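Putative solute-binding component of ABC transporter (Clostridium phytofermentans, PDB 4YS6) probably serves as the sugar-binding component of an ABC transporter, and holds beta-D-glucopyranose in the cleft between its two lobes. Local coordinates at residues W216-D226 against S245-A256; M43-D54 against V120-M128. One frame throughout, in Å; residues are numbered along the deposited sequence.

Both contacts end at the same bound beta-D-glucopyranose, which lies between them; their centres are about 20 Å apart. Interaction 2 (43-54 with 120-128) belongs to the lobe built on the seven-stranded mixed sheet and supplies Leu48, Arg50, Trp51, Asp124 and Arg125 to the pocket. Interaction 1 (216-226 with 245-256) belongs to the lobe with the four-stranded parallel sheet and supplies Trp216 and Asn246. Across the cleft the two meet by packing: Trp216 CD1 lies 3.7 Å from Arg125 NH2, and Leu48 CD2 lies 3.7 Å from Ser248 OG. Such direct contact between lobes around a sugar is consistent with a closed, ligand-loaded binding protein.

Interaction 1. Residues W216-D226 against S245-A256; sequences WSTETAQNRMD and SNDSTALGVTNA. With BGC (beta-D-glucopyranose), chain D.
Trp216 and Asn246 meet beside the sugar: Asn246 CG lies 3.3 Å from Trp216 CE3, with the amide and indole planes 53° apart. One indole face carries the glucose, whose C5 sits 3.6 Å above the ring plane, over its centre, while Trp216 NE1 is hydrogen-bonded to Asp176 OD2. Asn246 ND2 donates to glucose O4 at 2.9 Å and also to Ser248 OG; Asn246 OD1 is the N-cap of helix 247-260, accepting from Thr249 N. These bonds fix the rotation of the amide.

Behind this shell, Ser248 OG, placed between its own backbone N and carbonyl carbon (chi1 65°), donates to Trp216 O at 2.6 Å, in the carbonyl plane. Thr218 OG1 returns a bond to Ser248 O at 2.8 Å, and its CG2 packs on Leu251 and Gly252. Gly252 allows close approach, its CA lying 4.0 Å from Gln222 CA, with CA-H...O contacts from Gly252 CA to Thr218 O and from Gln222 CA to Gly252 O. Farther along, Asn255 ND2 hydrogen-bonds Gln222 OE1 from above its carbonyl plane, and selenomethionine Met225 CG packs on Ala256 CB at 3.6 Å. The axes pass 7.0 Å apart at -40°: two neighbouring helices of a periplasmic-binding-protein lobe, their N-terminal ends directed at the sugar pocket.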
loop_
_atom_site.group_PDB
_atom_site.type_symbol
_atom_site.label_atom_id
_atom_site.label_comp_id
_atom_site.label_asym_id
_atom_site.label_seq_id
_atom_site.Cartn_x
_atom_site.Cartn_y
_atom_site.Cartn_z
ATOM N N TRP A 216 -7.489 0.371 6.022
ATOM C CA TRP A 216 -6.548 -0.729 5.877
ATOM C C TRP A 216 -6.418 -1.519 7.192
ATOM O O TRP A 216 -5.368 -2.141 7.482
ATOM C CB TRP A 216 -5.181 -0.217 5.448
ATOM C CG TRP A 216 -5.060 0.329 4.046
ATOM C CD1 TRP A 216 -5.106 1.634 3.642
ATOM C CD2 TRP A 216 -4.792 -0.441 2.868
ATOM N NE1 TRP A 216 -4.868 1.714 2.293
ATOM C CE2 TRP A 216 -4.693 0.454 1.793
ATOM C CE3 TRP A 216 -4.632 -1.813 2.623
ATOM C CZ2 TRP A 216 -4.422 0.021 0.484
ATOM C CZ3 TRP A 216 -4.376 -2.231 1.328
ATOM C CH2 TRP A 216 -4.263 -1.323 0.287
ATOM N N SER A 217 -7.501 -1.500 7.975
ATOM C CA SER A 217 -7.460 -1.994 9.339
ATOM C C SER A 217 -7.372 -3.512 9.463
ATOM O O SER A 217 -8.204 -4.253 8.944
ATOM C CB SER A 217 -8.697 -1.495 10.093
ATOM O OG SER A 217 -8.822 -2.146 11.343
ATOM N N THR A 218 -6.344 -3.962 10.173
ATOM C CA THR A 218 -6.204 -5.371 10.503
ATOM C C THR A 218 -7.427 -5.877 11.246
ATOM O O THR A 218 -7.942 -6.952 10.931
ATOM C CB THR A 218 -4.949 -5.609 11.355
ATOM O OG1 THR A 218 -3.805 -5.249 10.592
ATOM C CG2 THR A 218 -4.841 -7.077 11.773
ATOM N N GLU A 219 -7.922 -5.105 12.210
ATOM C CA GLU A 219 -9.063 -5.555 13.005
ATOM C C GLU A 219 -10.326 -5.676 12.169
ATOM O O GLU A 219 -11.106 -6.631 12.319
ATOM C CB GLU A 219 -9.319 -4.607 14.178
ATOM C CG GLU A 219 -10.405 -5.122 15.118
ATOM C CD GLU A 219 -10.519 -4.319 16.406
ATOM O OE1 GLU A 219 -9.631 -3.481 16.674
ATOM O OE2 GLU A 219 -11.501 -4.531 17.154
ATOM N N THR A 220 -10.543 -4.710 11.278
ATOM C CA THR A 220 -11.699 -4.747 10.398
ATOM C C THR A 220 -11.643 -5.954 9.451
ATOM O O THR A 220 -12.657 -6.660 9.247
ATOM C CB THR A 220 -11.803 -3.425 9.596
ATOM O OG1 THR A 220 -12.003 -2.344 10.519
ATOM C CG2 THR A 220 -12.974 -3.457 8.620
ATOM N N ALA A 221 -10.459 -6.228 8.909
ATOM C CA ALA A 221 -10.274 -7.402 8.063
ATOM C C ALA A 221 -10.537 -8.684 8.841
ATOM O O ALA A 221 -11.207 -9.588 8.347
ATOM C CB ALA A 221 -8.894 -7.447 7.500
ATOM N N GLN A 222 -10.008 -8.757 10.053
ATOM C CA GLN A 222 -10.203 -9.941 10.881
ATOM C C GLN A 222 -11.690 -10.192 11.158
ATOM O O GLN A 222 -12.165 -11.320 11.069
ATOM C CB GLN A 222 -9.419 -9.792 12.179
ATOM C CG GLN A 222 -9.469 -11.009 13.044
ATOM C CD GLN A 222 -8.537 -10.901 14.219
ATOM O OE1 GLN A 222 -7.663 -10.034 14.251
ATOM N NE2 GLN A 222 -8.701 -11.790 15.184
ATOM N N ASN A 223 -12.428 -9.141 11.496
ATOM C CA ASN A 223 -13.840 -9.261 11.819
ATOM C C ASN A 223 -14.643 -9.726 10.594
ATOM O O ASN A 223 -15.540 -10.572 10.705
ATOM C CB ASN A 223 -14.369 -7.931 12.359
ATOM C CG ASN A 223 -13.942 -7.674 13.795
ATOM O OD1 ASN A 223 -13.610 -8.603 14.530
ATOM N ND2 ASN A 223 -13.956 -6.408 14.200
ATOM N N ARG A 224 -14.320 -9.190 9.423
ATOM C CA ARG A 224 -15.008 -9.601 8.208
ATOM C C ARG A 224 -14.649 -11.052 7.848
ATOM O O ARG A 224 -15.541 -11.832 7.515
ATOM C CB ARG A 224 -14.682 -8.646 7.061
ATOM C CG ARG A 224 -15.232 -9.089 5.705
ATOM C CD ARG A 224 -15.095 -8.033 4.588
ATOM N NE ARG A 224 -15.484 -8.687 3.352
ATOM C CZ ARG A 224 -14.674 -8.932 2.327
ATOM N NH1 ARG A 224 -13.451 -8.428 2.273
ATOM N NH2 ARG A 224 -15.144 -9.617 1.302
HETATM N N MSE A 225 -13.378 -11.432 7.950
HETATM C CA MSE A 225 -12.994 -12.812 7.643
HETATM C C MSE A 225 -13.645 -13.775 8.633
HETATM O O MSE A 225 -14.095 -14.858 8.230
HETATM C CB MSE A 225 -11.473 -12.971 7.638
HETATM C CG MSE A 225 -10.971 -14.358 7.271
HETATM SE SE MSE A 225 -11.184 -14.690 5.303
HETATM C CE MSE A 225 -12.547 -16.002 5.317
ATOM N N ASP A 226 -13.749 -13.389 9.909
ATOM C CA ASP A 226 -14.419 -14.273 10.874
ATOM C C ASP A 226 -15.874 -14.545 10.489
ATOM O O ASP A 226 -16.376 -15.681 10.616
ATOM C CB ASP A 226 -14.364 -13.694 12.282
ATOM C CG ASP A 226 -14.146 -14.764 13.328
ATOM O OD1 ASP A 226 -13.038 -15.353 13.346
ATOM O OD2 ASP A 226 -15.080 -15.027 14.113
ATOM N N SER A 245 -4.747 -7.357 -0.567
ATOM C CA SER A 245 -3.935 -6.359 -1.242
ATOM C C SER A 245 -2.715 -5.932 -0.442
ATOM O O SER A 245 -1.770 -5.398 -1.034
ATOM C CB SER A 245 -4.774 -5.116 -1.600
ATOM O OG SER A 245 -5.797 -5.409 -2.548
ATOM N N ASN A 246 -2.689 -6.140 0.875
ATOM C CA ASN A 246 -1.493 -5.797 1.628
ATOM C C ASN A 246 -1.342 -6.621 2.883
ATOM O O ASN A 246 -2.164 -7.469 3.201
ATOM C CB ASN A 246 -1.477 -4.301 1.984
ATOM C CG ASN A 246 -2.285 -3.985 3.231
ATOM O OD1 ASN A 246 -3.277 -4.663 3.544
ATOM N ND2 ASN A 246 -1.840 -2.978 3.988
ATOM N N ASP A 247 -0.283 -6.356 3.613
ATOM C CA ASP A 247 -0.002 -7.125 4.814
ATOM C C ASP A 247 -0.942 -6.803 5.986
ATOM O O ASP A 247 -1.300 -7.707 6.731
ATOM C CB ASP A 247 1.436 -6.908 5.221
ATOM C CG ASP A 247 2.444 -7.797 4.438
ATOM O OD1 ASP A 247 2.060 -8.548 3.506
ATOM O OD2 ASP A 247 3.646 -7.730 4.795
ATOM N N SER A 248 -1.383 -5.560 6.175
ATOM C CA SER A 248 -2.239 -5.303 7.334
ATOM C C SER A 248 -3.576 -6.034 7.164
ATOM O O SER A 248 -4.109 -6.584 8.149
ATOM C CB SER A 248 -2.438 -3.793 7.589
ATOM O OG SER A 248 -3.146 -3.140 6.546
ATOM N N THR A 249 -4.096 -6.132 5.937
ATOM C CA THR A 249 -5.322 -6.896 5.750
ATOM C C THR A 249 -5.037 -8.395 5.818
ATOM O O THR A 249 -5.801 -9.140 6.441
ATOM C CB THR A 249 -6.045 -6.538 4.439
ATOM O OG1 THR A 249 -5.215 -6.796 3.311
ATOM C CG2 THR A 249 -6.456 -5.065 4.446
ATOM N N ALA A 250 -3.926 -8.835 5.242
ATOM C CA ALA A 250 -3.568 -10.247 5.342
ATOM C C ALA A 250 -3.417 -10.713 6.782
ATOM O O ALA A 250 -3.761 -11.857 7.117
ATOM C CB ALA A 250 -2.287 -10.518 4.565
ATOM N N LEU A 251 -2.843 -9.871 7.626
ATOM C CA LEU A 251 -2.685 -10.218 9.035
ATOM C C LEU A 251 -4.024 -10.478 9.728
ATOM O O LEU A 251 -4.155 -11.399 10.539
ATOM C CB LEU A 251 -1.933 -9.119 9.759
ATOM C CG LEU A 251 -1.575 -9.396 11.201
ATOM C CD1 LEU A 251 -0.698 -10.641 11.285
ATOM C CD2 LEU A 251 -0.854 -8.188 11.775
ATOM N N GLY A 252 -5.016 -9.647 9.434
ATOM C CA GLY A 252 -6.349 -9.814 9.974
ATOM C C GLY A 252 -6.963 -11.103 9.479
ATOM O O GLY A 252 -7.558 -11.866 10.231
ATOM N N VAL A 253 -6.802 -11.348 8.186
ATOM C CA VAL A 253 -7.286 -12.591 7.590
ATOM C C VAL A 253 -6.635 -13.809 8.254
ATOM O O VAL A 253 -7.321 -14.746 8.674
ATOM C CB VAL A 253 -7.039 -12.574 6.084
ATOM C CG1 VAL A 253 -7.124 -13.961 5.454
ATOM C CG2 VAL A 253 -8.058 -11.631 5.432
ATOM N N THR A 254 -5.313 -13.824 8.357
ATOM C CA THR A 254 -4.670 -14.985 8.968
ATOM C C THR A 254 -4.991 -15.121 10.459
ATOM O O THR A 254 -5.136 -16.250 10.954
ATOM C CB THR A 254 -3.135 -14.977 8.752
ATOM O OG1 THR A 254 -2.550 -13.823 9.335
ATOM C CG2 THR A 254 -2.805 -14.963 7.299
ATOM N N ASN A 255 -5.176 -14.012 11.185
ATOM C CA ASN A 255 -5.660 -14.092 12.562
ATOM C C ASN A 255 -7.003 -14.818 12.640
ATOM O O ASN A 255 -7.206 -15.663 13.502
ATOM C CB ASN A 255 -5.818 -12.711 13.189
ATOM C CG ASN A 255 -4.492 -12.042 13.536
ATOM O OD1 ASN A 255 -3.433 -12.667 13.574
ATOM N ND2 ASN A 255 -4.564 -10.758 13.818
ATOM N N ALA A 256 -7.924 -14.484 11.742
ATOM C CA ALA A 256 -9.239 -15.120 11.738
ATOM C C ALA A 256 -9.157 -16.574 11.344
ATOM O O ALA A 256 -9.844 -17.403 11.928
ATOM C CB ALA A 256 -10.178 -14.393 10.802
HETATM C C2 BGC D . 0.453 1.572 0.477
HETATM C C3 BGC D . 0.658 0.189 1.004
HETATM C C4 BGC D . 0.222 0.044 2.401
HETATM C C5 BGC D . -1.176 0.534 2.620
HETATM C C6 BGC D . -1.586 0.602 4.075
HETATM C C1 BGC D . -1.039 1.944 0.586
HETATM O O1 BGC D . -1.287 3.139 0.170
HETATM O O2 BGC D . 0.850 1.637 -0.887
HETATM O O3 BGC D . 2.100 -0.102 0.864
HETATM O O4 BGC D . 0.215 -1.346 2.812
HETATM O O5 BGC D . -1.262 1.885 2.074
HETATM O O6 BGC D . -0.588 1.212 4.879
#

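Interaction 2. Residues M43-D54 against V120-M128; sequences MPTKDLQRWNQD and VIAYDRLIM. With NA (sodium ion), chain I; BGC (beta-D-glucopyranose), chain D.
The sugar pocket of a periplasmic binding protein is lined here by the loop after strand 38-43, the N-terminal part of helix 50-64 and the loop leaving strand 119-123. Across the contact, Arg50 NH1 donates to Asp124 OD1 at 2.8 Å in a salt bridge, with a weak second bond from NH2. The aspartate oxygen is met from above its carboxylate plane, and the two flat groups stand 83° apart. Arg50 also holds Asp54 side-on, NE to OD2 and NH2 to OD1, nearly within the guanidinium plane. Asp54 OD1 takes a second bond, from Tyr123 OH at 2.6 Å on its anti side, which is consistent with Asp54 and Tyr123 positioning the arginine from the second shell.

Trp51 packs edge-on toward Asp124 and Tyr123, CH2 lying over the Arg50 guanidinium. Its CZ2 comes over a face of the Arg125 guanidinium, 3.6 Å from NH2, with the planes 69° apart; Pro44 CG covers one indole face. Selenomethionine Met43 sets CE over one face of the Tyr123 ring, 4.1 Å from the centroid and 16° off the normal, a CH-pi contact.

The glucose receives bonds from Arg50 NH1 at O3 and Trp51 NE1 at O6, and donates O2 to Asp124 OD2 at 2.8 Å. Extended from CG to NE, Arg125 brings NE to O1 and NH2 to O5. Asp124 thus divides its oxygens, OD1 for Arg50 and OD2 for the sugar. This buried network of opposite charges probably stabilises the ionised side chains and holds their donors and acceptor in position for the sugar oxygens.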
loop_
_atom_site.group_PDB
_atom_site.type_symbol
_atom_site.label_atom_id
_atom_site.label_comp_id
_atom_site.label_asym_id
_atom_site.label_seq_id
_atom_site.Cartn_x
_atom_site.Cartn_y
_atom_site.Cartn_z
HETATM N N MSE A 43 2.808 12.172 7.301
HETATM C CA MSE A 43 2.566 10.728 7.183
HETATM C C MSE A 43 1.206 10.377 7.799
HETATM O O MSE A 43 0.724 11.096 8.678
HETATM C CB MSE A 43 3.687 9.934 7.879
HETATM C CG MSE A 43 5.079 10.134 7.280
HETATM SE SE MSE A 43 5.184 9.115 5.637
HETATM C CE MSE A 43 5.869 10.485 4.446
ATOM N N PRO A 44 0.568 9.299 7.325
ATOM C CA PRO A 44 -0.819 9.057 7.757
ATOM C C PRO A 44 -0.986 8.539 9.174
ATOM O O PRO A 44 -1.851 9.043 9.888
ATOM C CB PRO A 44 -1.332 8.009 6.754
ATOM C CG PRO A 44 -0.096 7.360 6.204
ATOM C CD PRO A 44 0.953 8.429 6.204
ATOM N N THR A 45 -0.166 7.579 9.579
ATOM C CA THR A 45 -0.311 6.957 10.875
ATOM C C THR A 45 0.916 6.134 11.177
ATOM O O THR A 45 1.596 5.705 10.260
ATOM C CB THR A 45 -1.548 6.065 10.923
ATOM O OG1 THR A 45 -1.666 5.484 12.214
ATOM C CG2 THR A 45 -1.444 4.948 9.883
ATOM N N LYS A 46 1.184 5.915 12.463
ATOM C CA LYS A 46 2.221 4.976 12.906
ATOM C C LYS A 46 1.675 3.569 13.118
ATOM O O LYS A 46 2.445 2.639 13.372
ATOM C CB LYS A 46 2.845 5.462 14.220
ATOM C CG LYS A 46 3.710 6.682 14.064
ATOM C CD LYS A 46 4.331 7.062 15.404
ATOM C CE LYS A 46 5.193 8.307 15.269
ATOM N NZ LYS A 46 5.715 8.790 16.578
ATOM N N ASP A 47 0.361 3.401 12.992
ATOM C CA ASP A 47 -0.296 2.131 13.355
ATOM C C ASP A 47 -0.286 1.159 12.178
ATOM O O ASP A 47 -0.623 -0.010 12.327
ATOM C CB ASP A 47 -1.730 2.368 13.823
ATOM C CG ASP A 47 -1.800 3.137 15.145
ATOM O OD1 ASP A 47 -0.984 2.858 16.054
ATOM O OD2 ASP A 47 -2.670 4.025 15.269
ATOM N N LEU A 48 0.094 1.654 11.005
ATOM C CA LEU A 48 0.340 0.830 9.835
ATOM C C LEU A 48 1.851 0.888 9.634
ATOM O O LEU A 48 2.430 1.968 9.558
ATOM C CB LEU A 48 -0.425 1.355 8.631
ATOM C CG LEU A 48 -1.950 1.242 8.731
ATOM C CD1 LEU A 48 -2.643 2.070 7.697
ATOM C CD2 LEU A 48 -2.381 -0.198 8.604
ATOM N N GLN A 49 2.513 -0.261 9.614
ATOM C CA GLN A 49 3.926 -0.268 9.937
ATOM C C GLN A 49 4.797 0.581 9.029
ATOM O O GLN A 49 5.657 1.315 9.513
ATOM C CB GLN A 49 4.483 -1.684 9.911
ATOM C CG GLN A 49 5.856 -1.793 10.558
ATOM C CD GLN A 49 6.613 -3.010 10.051
ATOM O OE1 GLN A 49 6.259 -4.145 10.342
ATOM N NE2 GLN A 49 7.650 -2.766 9.287
ATOM N N ARG A 50 4.609 0.461 7.721
ATOM C CA ARG A 50 5.592 0.997 6.793
ATOM C C ARG A 50 5.854 2.494 6.991
ATOM O O ARG A 50 6.990 2.953 6.805
ATOM C CB ARG A 50 5.192 0.736 5.321
ATOM C CG ARG A 50 3.946 1.409 4.851
ATOM C CD ARG A 50 3.872 1.420 3.332
ATOM N NE ARG A 50 4.819 2.365 2.744
ATOM C CZ ARG A 50 4.844 2.675 1.446
ATOM N NH1 ARG A 50 4.036 2.068 0.594
ATOM N NH2 ARG A 50 5.699 3.578 0.976
ATOM N N TRP A 51 4.845 3.247 7.399
ATOM C CA TRP A 51 4.956 4.717 7.441
ATOM C C TRP A 51 5.933 5.157 8.502
ATOM O O TRP A 51 6.480 6.253 8.413
ATOM C CB TRP A 51 3.587 5.374 7.654
ATOM C CG TRP A 51 2.605 4.853 6.668
ATOM C CD1 TRP A 51 1.586 3.988 6.924
ATOM C CD2 TRP A 51 2.580 5.085 5.245
ATOM N NE1 TRP A 51 0.927 3.666 5.771
ATOM C CE2 TRP A 51 1.529 4.307 4.722
ATOM C CE3 TRP A 51 3.348 5.862 4.369
ATOM C CZ2 TRP A 51 1.207 4.308 3.365
ATOM C CZ3 TRP A 51 3.034 5.835 3.018
ATOM C CH2 TRP A 51 1.976 5.072 2.532
ATOM N N ASN A 52 6.192 4.290 9.486
ATOM C CA ASN A 52 7.273 4.541 10.441
ATOM C C ASN A 52 8.620 4.596 9.730
ATOM O O ASN A 52 9.451 5.476 9.989
ATOM C CB ASN A 52 7.287 3.475 11.520
ATOM C CG ASN A 52 6.050 3.537 12.404
ATOM O OD1 ASN A 52 5.968 4.347 13.320
ATOM N ND2 ASN A 52 5.089 2.696 12.128
ATOM N N GLN A 53 8.817 3.659 8.815
ATOM C CA GLN A 53 10.043 3.609 8.030
ATOM C C GLN A 53 10.068 4.711 6.977
ATOM O O GLN A 53 11.097 5.350 6.783
ATOM C CB GLN A 53 10.212 2.248 7.377
ATOM C CG GLN A 53 10.719 1.153 8.324
ATOM C CD GLN A 53 9.631 0.598 9.193
ATOM O OE1 GLN A 53 8.703 -0.030 8.696
ATOM N NE2 GLN A 53 9.720 0.840 10.500
ATOM N N ASP A 54 8.946 4.940 6.303
ATOM C CA ASP A 54 8.879 6.020 5.327
ATOM C C ASP A 54 9.288 7.358 5.963
ATOM O O ASP A 54 10.119 8.086 5.422
ATOM C CB ASP A 54 7.471 6.153 4.755
ATOM C CG ASP A 54 7.080 5.006 3.842
ATOM O OD1 ASP A 54 7.582 4.920 2.685
ATOM O OD2 ASP A 54 6.238 4.202 4.273
ATOM N N VAL A 120 4.236 20.637 -3.903
ATOM C CA VAL A 120 3.666 19.481 -3.223
ATOM C C VAL A 120 4.046 18.196 -3.926
ATOM O O VAL A 120 3.765 18.005 -5.114
ATOM C CB VAL A 120 2.124 19.582 -3.151
ATOM C CG1 VAL A 120 1.518 18.304 -2.609
ATOM C CG2 VAL A 120 1.731 20.786 -2.301
ATOM N N ILE A 121 4.674 17.304 -3.175
ATOM C CA ILE A 121 4.979 15.970 -3.682
ATOM C C ILE A 121 4.026 15.007 -2.996
ATOM O O ILE A 121 3.971 14.936 -1.767
ATOM C CB ILE A 121 6.461 15.576 -3.420
ATOM C CG1 ILE A 121 7.411 16.539 -4.136
ATOM C CG2 ILE A 121 6.721 14.169 -3.882
ATOM C CD1 ILE A 121 8.857 16.348 -3.786
ATOM N N ALA A 122 3.248 14.292 -3.795
ATOM C CA ALA A 122 2.404 13.205 -3.281
ATOM C C ALA A 122 3.300 12.011 -3.048
ATOM O O ALA A 122 3.963 11.540 -3.977
ATOM C CB ALA A 122 1.329 12.855 -4.246
ATOM N N TYR A 123 3.321 11.531 -1.809
ATOM C CA TYR A 123 4.177 10.447 -1.386
ATOM C C TYR A 123 3.365 9.164 -1.299
ATOM O O TYR A 123 2.467 9.067 -0.466
ATOM C CB TYR A 123 4.800 10.750 -0.007
ATOM C CG TYR A 123 5.823 9.733 0.438
ATOM C CD1 TYR A 123 5.440 8.540 1.025
ATOM C CD2 TYR A 123 7.170 9.978 0.266
ATOM C CE1 TYR A 123 6.388 7.595 1.409
ATOM C CE2 TYR A 123 8.121 9.061 0.637
ATOM C CZ TYR A 123 7.740 7.879 1.207
ATOM O OH TYR A 123 8.710 6.981 1.580
ATOM N N ASP A 124 3.712 8.212 -2.168
ATOM C CA ASP A 124 3.161 6.859 -2.258
ATOM C C ASP A 124 1.715 6.785 -2.725
ATOM O O ASP A 124 1.412 5.982 -3.629
ATOM C CB ASP A 124 3.285 6.103 -0.950
ATOM C CG ASP A 124 3.044 4.628 -1.151
ATOM O OD1 ASP A 124 4.000 3.891 -1.517
ATOM O OD2 ASP A 124 1.874 4.216 -1.044
ATOM N N ARG A 125 0.849 7.587 -2.111
ATOM C CA ARG A 125 -0.560 7.702 -2.482
ATOM C C ARG A 125 -0.809 8.964 -3.274
ATOM O O ARG A 125 -0.295 10.021 -2.933
ATOM C CB ARG A 125 -1.434 7.733 -1.234
ATOM C CG ARG A 125 -1.258 6.481 -0.375
ATOM C CD ARG A 125 -1.870 6.701 0.989
ATOM N NE ARG A 125 -1.894 5.455 1.774
ATOM C CZ ARG A 125 -2.405 5.353 3.001
ATOM N NH1 ARG A 125 -2.897 6.409 3.615
ATOM N NH2 ARG A 125 -2.426 4.182 3.621
ATOM N N LEU A 126 -1.606 8.878 -4.322
ATOM C CA LEU A 126 -1.846 10.047 -5.141
ATOM C C LEU A 126 -2.897 10.981 -4.488
ATOM O O LEU A 126 -3.917 10.534 -3.966
ATOM C CB LEU A 126 -2.258 9.611 -6.541
ATOM C CG LEU A 126 -2.394 10.711 -7.590
ATOM C CD1 LEU A 126 -1.100 11.467 -7.798
ATOM C CD2 LEU A 126 -2.924 10.136 -8.905
ATOM N N ILE A 127 -2.615 12.278 -4.521
ATOM C CA ILE A 127 -3.535 13.314 -4.041
ATOM C C ILE A 127 -4.448 13.693 -5.194
ATOM O O ILE A 127 -3.963 13.983 -6.288
ATOM C CB ILE A 127 -2.756 14.530 -3.516
ATOM C CG1 ILE A 127 -2.010 14.142 -2.234
ATOM C CG2 ILE A 127 -3.676 15.721 -3.272
ATOM C CD1 ILE A 127 -0.953 15.131 -1.812
HETATM N N MSE A 128 -5.760 13.621 -4.957
HETATM C CA MSE A 128 -6.777 13.655 -6.005
HETATM C C MSE A 128 -7.511 14.995 -6.098
HETATM O O MSE A 128 -7.671 15.702 -5.094
HETATM C CB MSE A 128 -7.823 12.534 -5.770
HETATM C CG MSE A 128 -7.304 11.161 -5.514
HETATM SE SE MSE A 128 -6.159 10.509 -6.947
HETATM C CE MSE A 128 -7.557 10.183 -8.280
HETATM NA NA NA I . 10.182 5.903 12.775
HETATM C C2 BGC D . 0.453 1.572 0.477
HETATM C C3 BGC D . 0.658 0.189 1.004
HETATM C C4 BGC D . 0.222 0.044 2.401
HETATM C C5 BGC D . -1.176 0.534 2.620
HETATM C C6 BGC D . -1.586 0.602 4.075
HETATM C C1 BGC D . -1.039 1.944 0.586
HETATM O O1 BGC D . -1.287 3.139 0.170
HETATM O O2 BGC D . 0.850 1.637 -0.887
HETATM O O3 BGC D . 2.100 -0.102 0.864
HETATM O O4 BGC D . 0.215 -1.346 2.812
HETATM O O5 BGC D . -1.262 1.885 2.074
HETATM O O6 BGC D . -0.588 1.212 4.879
HETATM O O HOH W 1 8.148 6.248 13.993
HETATM O O HOH W 2 10.729 3.728 13.602
HETATM O O HOH W 3 9.421 8.191 12.305
#